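Local coordinates for MstE (Scytonema sp. PCC 10023, PDB 6SBF), which acts as a single-domain class II terpene cyclase that assembles complex isoprenoid scaffolds, probably on the way to merosterols, at residues E37-E42 / H78-Q83; Q83-L88 / A120-S125. The protein carries 1 engineered substitution. All blocks are in the same frame, centred on the assembly; numbering follows the deposited sequence. Where two conformers were deposited one is given.

Interaction 1 (E37-E42 / H78-Q83); sequences EARNLE and HEALMQ
A single water molecule is gripped by Arg39, Gln83 and the backbone of Ala80. NH2 of Arg39 donates to the water O over 2.9 Å. NE2 of Gln83 donates to the same water O, also over 2.9 Å. The water O in turn donates a hydrogen bond to the backbone O of Ala80, 2.8 Å away. It therefore accepts two bonds from side chains and gives one to the helix. The water lies in the guanidinium plane, at its edge.

The two side chains reach each other from opposite directions. NH2 of Arg39 and NE2 of Gln83 come within 3.4 Å, but both are donors and do not bond. The guanidinium and amide planes are turned 49° apart. Gln83 gets there with a long, straight chain: CG is anti to the backbone N (chi1 168°), and the rest is extended beyond it. A bend at chi3 of Arg39 (-68°) helps bring NH2 to the water and to Ala80. NH2 also packs on the methyl of Ala80, with CB 3.6 Å away.

Other bonds fix the loop side. NE of Arg39 donates to the backbone O of Leu36, and its side chain also touches Trp45. OD1 of Asn40 accepts from the backbone N of Gly43 and of Trp44, with a weak bond from N of Glu42. ND2 of Asn40 is bonded to OE1 of Gln46. These bonds hold the loop after helix 18-37 to itself and to the helix end.

The contact joins that loop to helix 75-90 of the alpha6-alpha6 barrel and is partly buried. Its polar chemistry is indirect. The water gives the two facing donors a common acceptor, which probably eases the placing of the guanidinium beside the amide N-H.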
ATOM      1  N   GLU A  37     -15.503   1.052 -13.105  1.00 13.42           N
ATOM      2  CA  GLU A  37     -16.010  -0.019 -14.015  1.00 15.38           C
ATOM      3  C   GLU A  37     -15.481  -1.402 -13.610  1.00 14.72           C
ATOM      4  O   GLU A  37     -16.134  -2.407 -13.894  1.00 19.17           O
ATOM      5  CB  GLU A  37     -15.676   0.314 -15.468  1.00 16.73           C
ATOM      6  CG  GLU A  37     -16.136  -0.724 -16.467  1.00 28.73           C
ATOM      7  CD  GLU A  37     -17.604  -1.045 -16.467  1.00 46.96           C
ATOM      8  OE1 GLU A  37     -17.949  -2.194 -16.824  1.00 62.90           O
ATOM      9  OE2 GLU A  37     -18.396  -0.152 -16.116  1.00 51.02           O
ATOM     10  N   ALA A  38     -14.320  -1.453 -12.977  1.00 13.98           N
ATOM     11  CA  ALA A  38     -13.605  -2.719 -12.689  1.00 14.62           C
ATOM     12  C   ALA A  38     -14.187  -3.441 -11.486  1.00 14.95           C
ATOM     13  O   ALA A  38     -13.791  -4.583 -11.234  1.00 18.16           O
ATOM     14  CB  ALA A  38     -12.112  -2.452 -12.503  1.00 16.56           C
ATOM     15  N   ARG A  39     -15.121  -2.866 -10.736  1.00 15.37           N
ATOM     16  CA  ARG A  39     -15.790  -3.543  -9.601  1.00 14.88           C
ATOM     17  C   ARG A  39     -16.594  -4.744 -10.127  1.00 15.50           C
ATOM     18  O   ARG A  39     -17.130  -4.683 -11.274  1.00 18.46           O
ATOM     19  CB  ARG A  39     -16.693  -2.538  -8.872  1.00 15.00           C
ATOM     20  CG  ARG A  39     -15.908  -1.448  -8.190  1.00 14.15           C
ATOM     21  CD  ARG A  39     -16.787  -0.397  -7.565  1.00 13.42           C
ATOM     22  NE  ARG A  39     -17.496   0.382  -8.561  1.00 14.28           N
ATOM     23  CZ  ARG A  39     -18.451   1.238  -8.301  1.00 15.73           C
ATOM     24  NH1 ARG A  39     -19.034   1.826  -9.328  1.00 17.80           N
ATOM     25  NH2 ARG A  39     -18.749   1.513  -7.040  1.00 16.42           N
ATOM     26  N   ASN A  40     -16.731  -5.753  -9.276  1.00 15.25           N
ATOM     27  CA  ASN A  40     -17.497  -6.973  -9.641  1.00 17.53           C
ATOM     28  C   ASN A  40     -19.003  -6.775  -9.375  1.00 22.49           C
ATOM     29  O   ASN A  40     -19.415  -5.674  -9.064  1.00 19.69           O
ATOM     30  CB  ASN A  40     -16.880  -8.195  -8.966  1.00 18.13           C
ATOM     31  CG  ASN A  40     -17.094  -8.313  -7.470  1.00 18.47           C
ATOM     32  OD1 ASN A  40     -17.891  -7.552  -6.895  1.00 18.20           O
ATOM     33  ND2 ASN A  40     -16.331  -9.204  -6.810  1.00 20.97           N
ATOM     34  N   LEU A  41     -19.791  -7.841  -9.507  1.00 25.91           N
ATOM     35  CA  LEU A  41     -21.276  -7.794  -9.449  1.00 30.94           C
ATOM     36  C   LEU A  41     -21.744  -7.093  -8.183  1.00 28.95           C
ATOM     37  O   LEU A  41     -22.615  -6.211  -8.238  1.00 33.99           O
ATOM     38  CB  LEU A  41     -21.868  -9.230  -9.473  1.00 39.21           C
ATOM     39  CG  LEU A  41     -21.476 -10.181 -10.615  1.00 33.63           C
ATOM     40  CD1 LEU A  41     -21.710 -11.669 -10.264  1.00 38.92           C
ATOM     41  CD2 LEU A  41     -22.271  -9.799 -11.860  1.00 44.85           C
ATOM     42  N   GLU A  42     -21.214  -7.520  -7.022  0.50 29.86           N
ATOM     43  CA  GLU A  42     -21.629  -7.004  -5.686  0.50 30.00           C
ATOM     44  C   GLU A  42     -21.009  -5.618  -5.490  0.50 22.81           C
ATOM     45  O   GLU A  42     -21.509  -4.877  -4.661  0.50 22.15           O
ATOM     46  CB  GLU A  42     -21.202  -7.906  -4.515  0.50 33.23           C
ATOM     47  CG  GLU A  42     -22.167  -9.039  -4.174  0.50 34.37           C
ATOM     48  CD  GLU A  42     -23.429  -8.706  -3.389  0.50 29.39           C
ATOM     49  OE1 GLU A  42     -23.399  -7.789  -2.523  0.50 33.14           O
ATOM     50  OE2 GLU A  42     -24.449  -9.391  -3.625  0.50 34.72           O
ATOM     51  N   HIS A  78     -17.148   9.372  -3.595  1.00 12.60           N
ATOM     52  CA  HIS A  78     -17.544   9.222  -2.173  1.00 13.02           C
ATOM     53  C   HIS A  78     -18.629   8.163  -2.036  1.00 12.34           C
ATOM     54  O   HIS A  78     -18.590   7.357  -1.117  1.00 13.05           O
ATOM     55  CB  HIS A  78     -17.951  10.551  -1.523  1.00 12.88           C
ATOM     56  CG  HIS A  78     -18.039  10.449  -0.050  1.00 14.03           C
ATOM     57  ND1 HIS A  78     -16.923  10.322   0.743  1.00 14.73           N
ATOM     58  CD2 HIS A  78     -19.124  10.409   0.788  1.00 14.75           C
ATOM     59  CE1 HIS A  78     -17.316  10.163   1.987  1.00 14.81           C
ATOM     60  NE2 HIS A  78     -18.682  10.234   2.063  1.00 14.04           N
ATOM     61  N   GLU A  79     -19.569   8.140  -2.985  1.00 12.93           N
ATOM     62  CA  GLU A  79     -20.648   7.094  -2.954  1.00 13.94           C
ATOM     63  C   GLU A  79     -20.056   5.704  -3.113  1.00 12.18           C
ATOM     64  O   GLU A  79     -20.484   4.764  -2.426  1.00 13.19           O
ATOM     65  CB  GLU A  79     -21.674   7.378  -4.041  1.00 15.29           C
ATOM     66  CG  GLU A  79     -22.537   8.588  -3.783  1.00 16.08           C
ATOM     67  CD  GLU A  79     -23.388   9.026  -4.959  1.00 19.18           C
ATOM     68  OE1 GLU A  79     -23.233   8.557  -6.076  1.00 24.87           O
ATOM     69  OE2 GLU A  79     -24.244   9.929  -4.702  1.00 21.51           O
ATOM     70  N   ALA A  80     -19.067   5.574  -3.997  1.00 13.25           N
ATOM     71  CA  ALA A  80     -18.379   4.269  -4.166  1.00 12.61           C
ATOM     72  C   ALA A  80     -17.693   3.850  -2.873  1.00 12.48           C
ATOM     73  O   ALA A  80     -17.705   2.672  -2.514  1.00 13.33           O
ATOM     74  CB  ALA A  80     -17.413   4.348  -5.297  1.00 13.06           C
ATOM     75  N   LEU A  81     -17.090   4.795  -2.168  1.00 12.01           N
ATOM     76  CA  LEU A  81     -16.441   4.497  -0.887  1.00 12.66           C
ATOM     77  C   LEU A  81     -17.436   4.113   0.191  1.00 11.23           C
ATOM     78  O   LEU A  81     -17.223   3.174   0.978  1.00 12.29           O
ATOM     79  CB  LEU A  81     -15.567   5.645  -0.441  1.00 13.08           C
ATOM     80  CG  LEU A  81     -14.165   5.700  -1.009  1.00 18.90           C
ATOM     81  CD1 LEU A  81     -14.035   5.306  -2.452  1.00 21.79           C
ATOM     82  CD2 LEU A  81     -13.472   6.967  -0.658  1.00 19.40           C
ATOM     83  N   MET A  82     -18.593   4.782   0.213  1.00 12.67           N
ATOM     84  CA  MET A  82     -19.673   4.419   1.159  0.50 13.92           C
ATOM     85  C   MET A  82     -20.128   2.972   0.867  1.00 12.62           C
ATOM     86  O   MET A  82     -20.328   2.202   1.798  1.00 13.70           O
ATOM     87  CB  MET A  82     -20.818   5.422   0.983  0.50 16.85           C
ATOM     88  CG  MET A  82     -20.471   6.791   1.489  0.50 18.83           C
ATOM     89  SD  MET A  82     -20.726   6.805   3.253  0.50 27.79           S
ATOM     90  CE  MET A  82     -22.473   7.230   3.258  0.50 25.78           C
ATOM     91  N   GLN A  83     -20.269   2.620  -0.415  1.00 12.84           N
ATOM     92  CA  GLN A  83     -20.673   1.258  -0.792  1.00 14.06           C
ATOM     93  C   GLN A  83     -19.592   0.245  -0.373  1.00 13.16           C
ATOM     94  O   GLN A  83     -19.897  -0.829   0.133  1.00 13.96           O
ATOM     95  CB  GLN A  83     -20.961   1.143  -2.288  1.00 15.66           C
ATOM     96  CG  GLN A  83     -21.101  -0.357  -2.716  1.00 20.96           C
ATOM     97  CD  GLN A  83     -21.498  -0.559  -4.165  1.00 25.42           C
ATOM     98  OE1 GLN A  83     -22.677  -0.707  -4.477  1.00 31.12           O
ATOM     99  NE2 GLN A  83     -20.512  -0.560  -5.055  1.00 19.41           N
TER
HETATM  100  O   HOH W   1     -17.903   0.590  -4.406  1.00 15.58           O

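Interaction 2 (Q83-L88 / A120-S125); sequences QAWELL and AAVGAS
Trp85 on helix 75-90 faces Val122, just past helix 109-121, with their CA atoms 7.7 Å apart. Gly123 follows with positive phi (74°) and is the C-prime residue of a Schellman motif: N of Ala124 bonds to O of Ala119, and N of Gly123 to O of Ala120. This turn ends the helix with both Val122 and Ala124 directed at Trp85.

The indole is carried toward them because its CG lies anti to the backbone N (chi1 174°). Val122 touches the root of the ring with one methyl branch: CG2 is 3.7 Å from CG of Trp85, and nearly as close to its CB. Ala124 meets the ring farther out. Its CB lies 3.1 Å above the indole plane, displaced toward the rim, with NE1 of Trp85 3.4 Å away and CE2 at 3.6 Å.

Trp85 also touches Ala119 and Ser127, while Val122 packs on His78 and Leu81 of helix 75-90. The contact is largely apolar, with no hydrogen bond between the two segments, although the Ala124 methyl comes closest to the polar NE1. Two methyl groups lie along the indole, so dispersion and the burial of Trp85 join the capped helix end to its neighbour.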
ATOM      1  N   GLN A  83     -20.269   2.620  -0.415  1.00 12.84           N
ATOM      2  CA  GLN A  83     -20.673   1.258  -0.792  1.00 14.06           C
ATOM      3  C   GLN A  83     -19.592   0.245  -0.373  1.00 13.16           C
ATOM      4  O   GLN A  83     -19.897  -0.829   0.133  1.00 13.96           O
ATOM      5  CB  GLN A  83     -20.961   1.143  -2.288  1.00 15.66           C
ATOM      6  CG  GLN A  83     -21.101  -0.357  -2.716  1.00 20.96           C
ATOM      7  CD  GLN A  83     -21.498  -0.559  -4.165  1.00 25.42           C
ATOM      8  OE1 GLN A  83     -22.677  -0.707  -4.477  1.00 31.12           O
ATOM      9  NE2 GLN A  83     -20.512  -0.560  -5.055  1.00 19.41           N
ATOM     10  N   ALA A  84     -18.325   0.595  -0.572  1.00 12.49           N
ATOM     11  CA  ALA A  84     -17.220  -0.300  -0.181  1.00 12.09           C
ATOM     12  C   ALA A  84     -17.268  -0.553   1.336  1.00 12.01           C
ATOM     13  O   ALA A  84     -17.051  -1.694   1.763  1.00 13.37           O
ATOM     14  CB  ALA A  84     -15.894   0.305  -0.587  1.00 13.74           C
ATOM     15  N   TRP A  85     -17.550   0.490   2.122  1.00 12.35           N
ATOM     16  CA  TRP A  85     -17.631   0.289   3.573  1.00 12.44           C
ATOM     17  C   TRP A  85     -18.829  -0.589   3.916  1.00 12.40           C
ATOM     18  O   TRP A  85     -18.732  -1.437   4.805  1.00 13.67           O
ATOM     19  CB  TRP A  85     -17.714   1.664   4.275  1.00 13.05           C
ATOM     20  CG  TRP A  85     -17.936   1.606   5.735  1.00 13.34           C
ATOM     21  CD1 TRP A  85     -19.013   2.086   6.423  1.00 14.50           C
ATOM     22  CD2 TRP A  85     -17.084   0.995   6.730  1.00 12.98           C
ATOM     23  NE1 TRP A  85     -18.891   1.799   7.736  1.00 16.05           N
ATOM     24  CE2 TRP A  85     -17.713   1.145   7.986  1.00 14.28           C
ATOM     25  CE3 TRP A  85     -15.844   0.332   6.690  1.00 15.07           C
ATOM     26  CZ2 TRP A  85     -17.164   0.666   9.166  1.00 16.08           C
ATOM     27  CZ3 TRP A  85     -15.314  -0.113   7.858  1.00 15.81           C
ATOM     28  CH2 TRP A  85     -15.959   0.015   9.073  1.00 16.93           C
ATOM     29  N   GLU A  86     -19.948  -0.401   3.233  1.00 13.10           N
ATOM     30  CA  GLU A  86     -21.103  -1.285   3.479  1.00 13.84           C
ATOM     31  C   GLU A  86     -20.749  -2.745   3.148  1.00 13.42           C
ATOM     32  O   GLU A  86     -21.148  -3.647   3.919  1.00 14.34           O
ATOM     33  CB  GLU A  86     -22.309  -0.821   2.651  1.00 16.82           C
ATOM     34  CG  GLU A  86     -22.903   0.477   3.153  1.00 18.35           C
ATOM     35  CD  GLU A  86     -23.434   0.541   4.587  1.00 24.14           C
ATOM     36  OE1 GLU A  86     -23.976  -0.471   5.068  1.00 27.26           O
ATOM     37  OE2 GLU A  86     -23.294   1.628   5.226  1.00 32.39           O
ATOM     38  N   LEU A  87     -19.991  -2.977   2.068  1.00 13.10           N
ATOM     39  CA  LEU A  87     -19.534  -4.360   1.751  1.00 12.77           C
ATOM     40  C   LEU A  87     -18.649  -4.910   2.884  1.00 13.50           C
ATOM     41  O   LEU A  87     -18.839  -6.064   3.294  1.00 14.49           O
ATOM     42  CB  LEU A  87     -18.777  -4.365   0.417  1.00 13.06           C
ATOM     43  CG  LEU A  87     -19.692  -4.103  -0.794  1.00 13.91           C
ATOM     44  CD1 LEU A  87     -18.851  -3.974  -2.066  1.00 16.40           C
ATOM     45  CD2 LEU A  87     -20.713  -5.196  -0.982  1.00 17.39           C
ATOM     46  N   LEU A  88     -17.724  -4.092   3.366  1.00 13.08           N
ATOM     47  CA  LEU A  88     -16.859  -4.505   4.460  1.00 12.73           C
ATOM     48  C   LEU A  88     -17.656  -4.842   5.717  1.00 12.84           C
ATOM     49  O   LEU A  88     -17.361  -5.815   6.432  1.00 13.49           O
ATOM     50  CB  LEU A  88     -15.778  -3.460   4.692  1.00 13.05           C
ATOM     51  CG  LEU A  88     -14.682  -3.442   3.635  1.00 14.21           C
ATOM     52  CD1 LEU A  88     -13.906  -2.172   3.703  1.00 15.60           C
ATOM     53  CD2 LEU A  88     -13.777  -4.632   3.689  1.00 14.47           C
ATOM     54  N   ALA A 120     -12.528   5.887   8.198  1.00 13.76           N
ATOM     55  CA  ALA A 120     -12.347   7.307   8.531  1.00 14.17           C
ATOM     56  C   ALA A 120     -12.863   8.161   7.377  1.00 13.82           C
ATOM     57  O   ALA A 120     -13.514   9.228   7.627  1.00 16.75           O
ATOM     58  CB  ALA A 120     -10.919   7.604   8.902  1.00 16.97           C
ATOM     59  N   ALA A 121     -12.583   7.808   6.143  1.00 13.64           N
ATOM     60  CA  ALA A 121     -13.000   8.628   4.980  1.00 14.48           C
ATOM     61  C   ALA A 121     -14.515   8.723   4.864  1.00 13.18           C
ATOM     62  O   ALA A 121     -15.015   9.700   4.302  1.00 15.49           O
ATOM     63  CB  ALA A 121     -12.396   8.052   3.714  1.00 15.51           C
ATOM     64  N   VAL A 122     -15.233   7.728   5.359  1.00 12.60           N
ATOM     65  CA  VAL A 122     -16.706   7.724   5.254  1.00 13.20           C
ATOM     66  C   VAL A 122     -17.353   8.011   6.622  1.00 13.06           C
ATOM     67  O   VAL A 122     -18.557   7.772   6.750  1.00 16.29           O
ATOM     68  CB  VAL A 122     -17.220   6.433   4.591  1.00 12.98           C
ATOM     69  CG1 VAL A 122     -16.670   6.311   3.173  1.00 15.33           C
ATOM     70  CG2 VAL A 122     -16.930   5.202   5.457  1.00 13.98           C
ATOM     71  N   GLY A 123     -16.621   8.547   7.590  1.00 14.14           N
ATOM     72  CA  GLY A 123     -17.210   9.024   8.834  1.00 16.57           C
ATOM     73  C   GLY A 123     -17.630   7.916   9.758  1.00 16.00           C
ATOM     74  O   GLY A 123     -18.439   8.133  10.638  1.00 19.18           O
ATOM     75  N   ALA A 124     -16.981   6.751   9.605  1.00 14.62           N
ATOM     76  CA  ALA A 124     -17.322   5.545  10.382  1.00 14.58           C
ATOM     77  C   ALA A 124     -16.212   5.115  11.338  1.00 14.16           C
ATOM     78  O   ALA A 124     -16.304   4.014  11.918  1.00 15.23           O
ATOM     79  CB  ALA A 124     -17.651   4.421   9.457  1.00 15.05           C
ATOM     80  N   SER A 125     -15.277   5.998  11.643  1.00 14.76           N
ATOM     81  CA  SER A 125     -14.183   5.640  12.591  0.50 15.67           C
ATOM     82  C   SER A 125     -14.727   5.307  13.972  1.00 16.06           C
ATOM     83  O   SER A 125     -14.100   4.574  14.695  1.00 20.08           O
ATOM     84  CB  SER A 125     -13.174   6.738  12.759  0.50 17.14           C
ATOM     85  OG  SER A 125     -12.408   6.938  11.594  0.50 17.13           O
TER

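Interactions 1 and 2 follow one another along the chain, their centres about 12 Å apart on the same side of the chain's centre. Both use helix 75-90, and their segments share Gln83, whose side chain works only in interaction 1. The earlier half of the helix meets the loop after helix 18-37, and the later half meets the end of helix 109-121. The two contacts touch: backbone C of Leu81 lies 3.8 Å from CG1 of Val122. Helix 75-90 is joined to an earlier and a later part of this alpha-helical barrel, through a water in one case and apolar packing in the other. The contact centres lie about 19 and 18 Å from the chain's centre.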